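PDB 2D4A: malate dehydrogenase from Aeropyrum pernix, which catalyses the reversible NAD- or NADP-dependent oxidation of (S)-malate to oxaloacetate and can also oxidise tartrate. Local coordinates for residues Glu86-Asp98 with Ile114-Met126. Numbering follows the deposited sequence.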
loop_
_atom_site.group_PDB
_atom_site.type_symbol
_atom_site.label_atom_id
_atom_site.label_comp_id
_atom_site.label_asym_id
_atom_site.label_seq_id
_atom_site.Cartn_x
_atom_site.Cartn_y
_atom_site.Cartn_z
ATOM N N GLU B 86 23.380 13.125 31.042
ATOM C CA GLU B 86 24.622 12.361 30.988
ATOM C C GLU B 86 24.360 10.915 31.443
ATOM O O GLU B 86 25.084 9.999 31.052
ATOM C CB GLU B 86 25.683 12.963 31.916
ATOM C CG GLU B 86 25.822 14.480 31.850
ATOM C CD GLU B 86 26.047 14.977 30.444
ATOM O OE1 GLU B 86 25.091 14.916 29.625
ATOM O OE2 GLU B 86 27.186 15.425 30.154
ATOM N N GLN B 87 23.333 10.715 32.271
ATOM C CA GLN B 87 23.009 9.381 32.795
ATOM C C GLN B 87 22.366 8.479 31.740
ATOM O O GLN B 87 21.819 7.404 32.041
ATOM C CB GLN B 87 22.091 9.516 34.013
ATOM C CG GLN B 87 22.029 8.311 34.948
ATOM C CD GLN B 87 21.392 8.686 36.293
ATOM O OE1 GLN B 87 20.227 9.107 36.346
ATOM N NE2 GLN B 87 22.156 8.546 37.379
ATOM N N LEU B 88 22.433 8.939 30.497
ATOM C CA LEU B 88 21.895 8.214 29.349
ATOM C C LEU B 88 23.095 7.970 28.417
ATOM O O LEU B 88 23.472 6.829 28.138
ATOM C CB LEU B 88 20.850 9.083 28.647
ATOM C CG LEU B 88 20.109 8.466 27.469
ATOM C CD1 LEU B 88 18.906 7.697 27.996
ATOM C CD2 LEU B 88 19.657 9.557 26.514
ATOM N N LEU B 89 23.693 9.075 27.980
ATOM C CA LEU B 89 24.863 9.110 27.116
ATOM C C LEU B 89 25.881 7.980 27.302
ATOM O O LEU B 89 26.152 7.207 26.382
ATOM C CB LEU B 89 25.562 10.455 27.317
ATOM C CG LEU B 89 26.786 10.845 26.482
ATOM C CD1 LEU B 89 26.404 10.947 25.016
ATOM C CD2 LEU B 89 27.324 12.191 26.987
ATOM N N GLU B 90 26.356 7.787 28.539
ATOM C CA GLU B 90 27.434 6.870 28.878
ATOM C C GLU B 90 26.879 5.454 28.789
ATOM O O GLU B 90 27.549 4.540 28.315
ATOM C CB GLU B 90 27.935 7.165 30.294
ATOM C CG GLU B 90 29.170 6.385 30.704
ATOM C CD GLU B 90 29.856 6.994 31.909
ATOM O OE1 GLU B 90 30.224 8.187 31.825
ATOM O OE2 GLU B 90 30.028 6.286 32.930
ATOM N N ALA B 91 25.638 5.293 29.240
ATOM C CA ALA B 91 24.959 4.008 29.200
ATOM C C ALA B 91 24.830 3.533 27.744
ATOM O O ALA B 91 25.332 2.465 27.392
ATOM C CB ALA B 91 23.576 4.130 29.846
ATOM N N ASN B 92 24.175 4.336 26.903
ATOM C CA ASN B 92 23.971 4.000 25.493
ATOM C C ASN B 92 25.281 3.899 24.696
ATOM O O ASN B 92 25.375 3.126 23.724
ATOM C CB ASN B 92 23.002 5.004 24.845
ATOM C CG ASN B 92 21.561 4.830 25.342
ATOM O OD1 ASN B 92 21.130 3.715 25.647
ATOM N ND2 ASN B 92 20.815 5.921 25.406
ATOM N N ALA B 93 26.289 4.666 25.117
ATOM C CA ALA B 93 27.603 4.634 24.479
ATOM C C ALA B 93 28.175 3.234 24.675
ATOM O O ALA B 93 28.751 2.656 23.756
ATOM C CB ALA B 93 28.523 5.670 25.107
ATOM N N ASN B 94 28.007 2.682 25.872
ATOM C CA ASN B 94 28.513 1.346 26.138
ATOM C C ASN B 94 27.786 0.337 25.286
ATOM O O ASN B 94 28.390 -0.588 24.751
ATOM C CB ASN B 94 28.354 0.998 27.611
ATOM C CG ASN B 94 29.334 1.750 28.481
ATOM O OD1 ASN B 94 30.540 1.488 28.441
ATOM N ND2 ASN B 94 28.829 2.703 29.262
ATOM N N THR B 95 26.482 0.517 25.152
ATOM C CA THR B 95 25.696 -0.391 24.340
ATOM C C THR B 95 26.189 -0.374 22.899
ATOM O O THR B 95 26.447 -1.424 22.312
ATOM C CB THR B 95 24.228 0.004 24.371
ATOM O OG1 THR B 95 23.736 -0.138 25.707
ATOM C CG2 THR B 95 23.426 -0.876 23.435
ATOM N N MET B 96 26.317 0.824 22.336
ATOM C CA MET B 96 26.783 0.970 20.964
ATOM C C MET B 96 28.114 0.232 20.758
ATOM O O MET B 96 28.237 -0.579 19.850
ATOM C CB MET B 96 26.916 2.460 20.613
ATOM C CG MET B 96 25.596 3.263 20.683
ATOM S SD MET B 96 24.291 2.676 19.564
ATOM C CE MET B 96 23.462 1.484 20.601
ATOM N N ALA B 97 29.098 0.508 21.610
ATOM C CA ALA B 97 30.404 -0.137 21.521
ATOM C C ALA B 97 30.242 -1.643 21.478
ATOM O O ALA B 97 30.734 -2.326 20.577
ATOM C CB ALA B 97 31.262 0.240 22.715
ATOM N N ASP B 98 29.546 -2.165 22.470
ATOM C CA ASP B 98 29.344 -3.590 22.545
ATOM C C ASP B 98 28.752 -4.165 21.259
ATOM O O ASP B 98 29.216 -5.192 20.747
ATOM C CB ASP B 98 28.436 -3.926 23.710
ATOM C CG ASP B 98 28.221 -5.390 23.831
ATOM O OD1 ASP B 98 29.150 -6.078 24.305
ATOM O OD2 ASP B 98 27.141 -5.861 23.420
ATOM N N ILE B 114 21.350 4.156 13.157
ATOM C CA ILE B 114 21.135 4.217 14.604
ATOM C C ILE B 114 19.976 5.151 14.945
ATOM O O ILE B 114 19.782 6.161 14.273
ATOM C CB ILE B 114 22.383 4.772 15.326
ATOM C CG1 ILE B 114 23.660 4.218 14.677
ATOM C CG2 ILE B 114 22.321 4.444 16.810
ATOM C CD1 ILE B 114 23.819 2.728 14.803
ATOM N N THR B 115 19.201 4.802 15.973
ATOM C CA THR B 115 18.100 5.659 16.436
ATOM C C THR B 115 18.436 6.106 17.862
ATOM O O THR B 115 18.006 7.161 18.311
ATOM C CB THR B 115 16.712 4.947 16.504
ATOM O OG1 THR B 115 16.791 3.845 17.409
ATOM C CG2 THR B 115 16.259 4.456 15.143
ATOM N N THR B 116 19.218 5.284 18.557
ATOM C CA THR B 116 19.619 5.550 19.928
ATOM C C THR B 116 20.075 6.987 20.162
ATOM O O THR B 116 20.830 7.546 19.361
ATOM C CB THR B 116 20.747 4.595 20.373
ATOM O OG1 THR B 116 20.469 3.270 19.905
ATOM C CG2 THR B 116 20.852 4.567 21.894
ATOM N N ASN B 117 19.621 7.573 21.273
ATOM C CA ASN B 117 19.958 8.955 21.639
ATOM C C ASN B 117 20.934 9.048 22.812
ATOM O O ASN B 117 20.914 8.210 23.710
ATOM C CB ASN B 117 18.686 9.732 21.972
ATOM C CG ASN B 117 17.967 10.221 20.741
ATOM O OD1 ASN B 117 18.554 10.893 19.902
ATOM N ND2 ASN B 117 16.690 9.897 20.630
ATOM N N PRO B 118 21.801 10.076 22.826
ATOM C CA PRO B 118 21.942 11.131 21.811
ATOM C C PRO B 118 22.499 10.611 20.478
ATOM O O PRO B 118 23.676 10.263 20.389
ATOM C CB PRO B 118 22.902 12.126 22.482
ATOM C CG PRO B 118 22.638 11.932 23.926
ATOM C CD PRO B 118 22.553 10.428 24.040
ATOM N N VAL B 119 21.665 10.587 19.442
ATOM C CA VAL B 119 22.065 10.074 18.128
ATOM C C VAL B 119 23.439 10.508 17.617
ATOM O O VAL B 119 24.248 9.681 17.194
ATOM C CB VAL B 119 21.034 10.439 17.030
ATOM C CG1 VAL B 119 21.237 9.550 15.812
ATOM C CG2 VAL B 119 19.632 10.266 17.550
ATOM N N ASP B 120 23.697 11.806 17.648
ATOM C CA ASP B 120 24.968 12.347 17.177
ATOM C C ASP B 120 26.158 11.699 17.871
ATOM O O ASP B 120 27.085 11.219 17.213
ATOM C CB ASP B 120 24.961 13.858 17.379
ATOM C CG ASP B 120 23.785 14.510 16.685
ATOM O OD1 ASP B 120 22.905 15.062 17.379
ATOM O OD2 ASP B 120 23.746 14.447 15.437
ATOM N N ALA B 121 26.132 11.683 19.197
ATOM C CA ALA B 121 27.212 11.069 19.948
ATOM C C ALA B 121 27.259 9.563 19.667
ATOM O O ALA B 121 28.333 9.002 19.473
ATOM C CB ALA B 121 27.021 11.323 21.433
ATOM N N MET B 122 26.091 8.922 19.633
ATOM C CA MET B 122 26.009 7.486 19.389
ATOM C C MET B 122 26.532 7.145 18.003
ATOM O O MET B 122 27.226 6.146 17.819
ATOM C CB MET B 122 24.568 6.996 19.524
ATOM C CG MET B 122 23.979 7.114 20.928
ATOM S SD MET B 122 24.984 6.307 22.222
ATOM C CE MET B 122 25.777 7.752 22.994
ATOM N N THR B 123 26.190 7.970 17.022
ATOM C CA THR B 123 26.657 7.748 15.663
ATOM C C THR B 123 28.180 7.824 15.655
ATOM O O THR B 123 28.843 7.048 14.974
ATOM C CB THR B 123 26.091 8.808 14.714
ATOM O OG1 THR B 123 24.661 8.736 14.724
ATOM C CG2 THR B 123 26.599 8.587 13.297
ATOM N N TYR B 124 28.725 8.757 16.430
ATOM C CA TYR B 124 30.167 8.944 16.527
ATOM C C TYR B 124 30.843 7.678 17.059
ATOM O O TYR B 124 31.737 7.128 16.420
ATOM C CB TYR B 124 30.470 10.139 17.438
ATOM C CG TYR B 124 31.921 10.569 17.473
ATOM C CD1 TYR B 124 32.859 9.873 18.236
ATOM C CD2 TYR B 124 32.355 11.685 16.745
ATOM C CE1 TYR B 124 34.190 10.276 18.277
ATOM C CE2 TYR B 124 33.685 12.098 16.777
ATOM C CZ TYR B 124 34.595 11.385 17.547
ATOM O OH TYR B 124 35.914 11.772 17.579
ATOM N N VAL B 125 30.408 7.209 18.221
ATOM C CA VAL B 125 30.982 6.009 18.821
ATOM C C VAL B 125 30.884 4.794 17.892
ATOM O O VAL B 125 31.849 4.043 17.731
ATOM C CB VAL B 125 30.284 5.687 20.165
ATOM C CG1 VAL B 125 30.649 4.293 20.632
ATOM C CG2 VAL B 125 30.692 6.717 21.212
ATOM N N MET B 126 29.714 4.600 17.291
ATOM C CA MET B 126 29.488 3.480 16.376
ATOM C C MET B 126 30.408 3.553 15.140
ATOM O O MET B 126 30.904 2.533 14.660
ATOM C CB MET B 126 28.014 3.463 15.944
ATOM C CG MET B 126 27.643 2.334 14.991
ATOM S SD MET B 126 27.814 0.712 15.732
ATOM C CE MET B 126 26.266 0.618 16.613
#
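Asn-92 donates the one hydrogen bond between the two segments. Its ND2 lies 2.9 Å from Asn-117 O, almost in line with the C=O bond, but the N-H...O angle is only 137° and the oxygen sits somewhat out of the amide plane. Asn-92 OD1 accepts from Ile-77 N; with both ends engaged, the amide's rotation is set. Thr-116 CG2 packs against the amide carbon, Asn-92 CG, at 3.5 Å.

The rest is mostly van der Waals packing of apolar groups. Met-122 is a knob among Leu-89, Asn-92, Ala-93 and Met-96. Its side chain is bent at chi2 and chi3, which brings the thioether to helix 86-98. Its SD meets Met-96 CG at 3.5 Å, the two side chains crossing near a right angle. Met-96 CE reaches Thr-116 OG1 at 3.6 Å. Met-96 SD passes Ile-114 CG2, the two side chains running in opposite directions. Leu-89 CD1 touches Ala-121 CB and the Pro-118 ring, which follows a cis peptide.

With an alanine at Asn-92, Asn-117 O and Ile-77 N would probably lose their side-chain partner, and the loop 115-118 would be freer to shift.

The helix segments run in the same general direction, inclined at 32°, in the Rossmann-type domain. By similarity, Asn-92 and 115-117 bind NADP(+). The amide bond and Thr-116 contacts link this probable cofactor-site loop to helix 86-98, while Met-122 and Met-96 pack helix on helix.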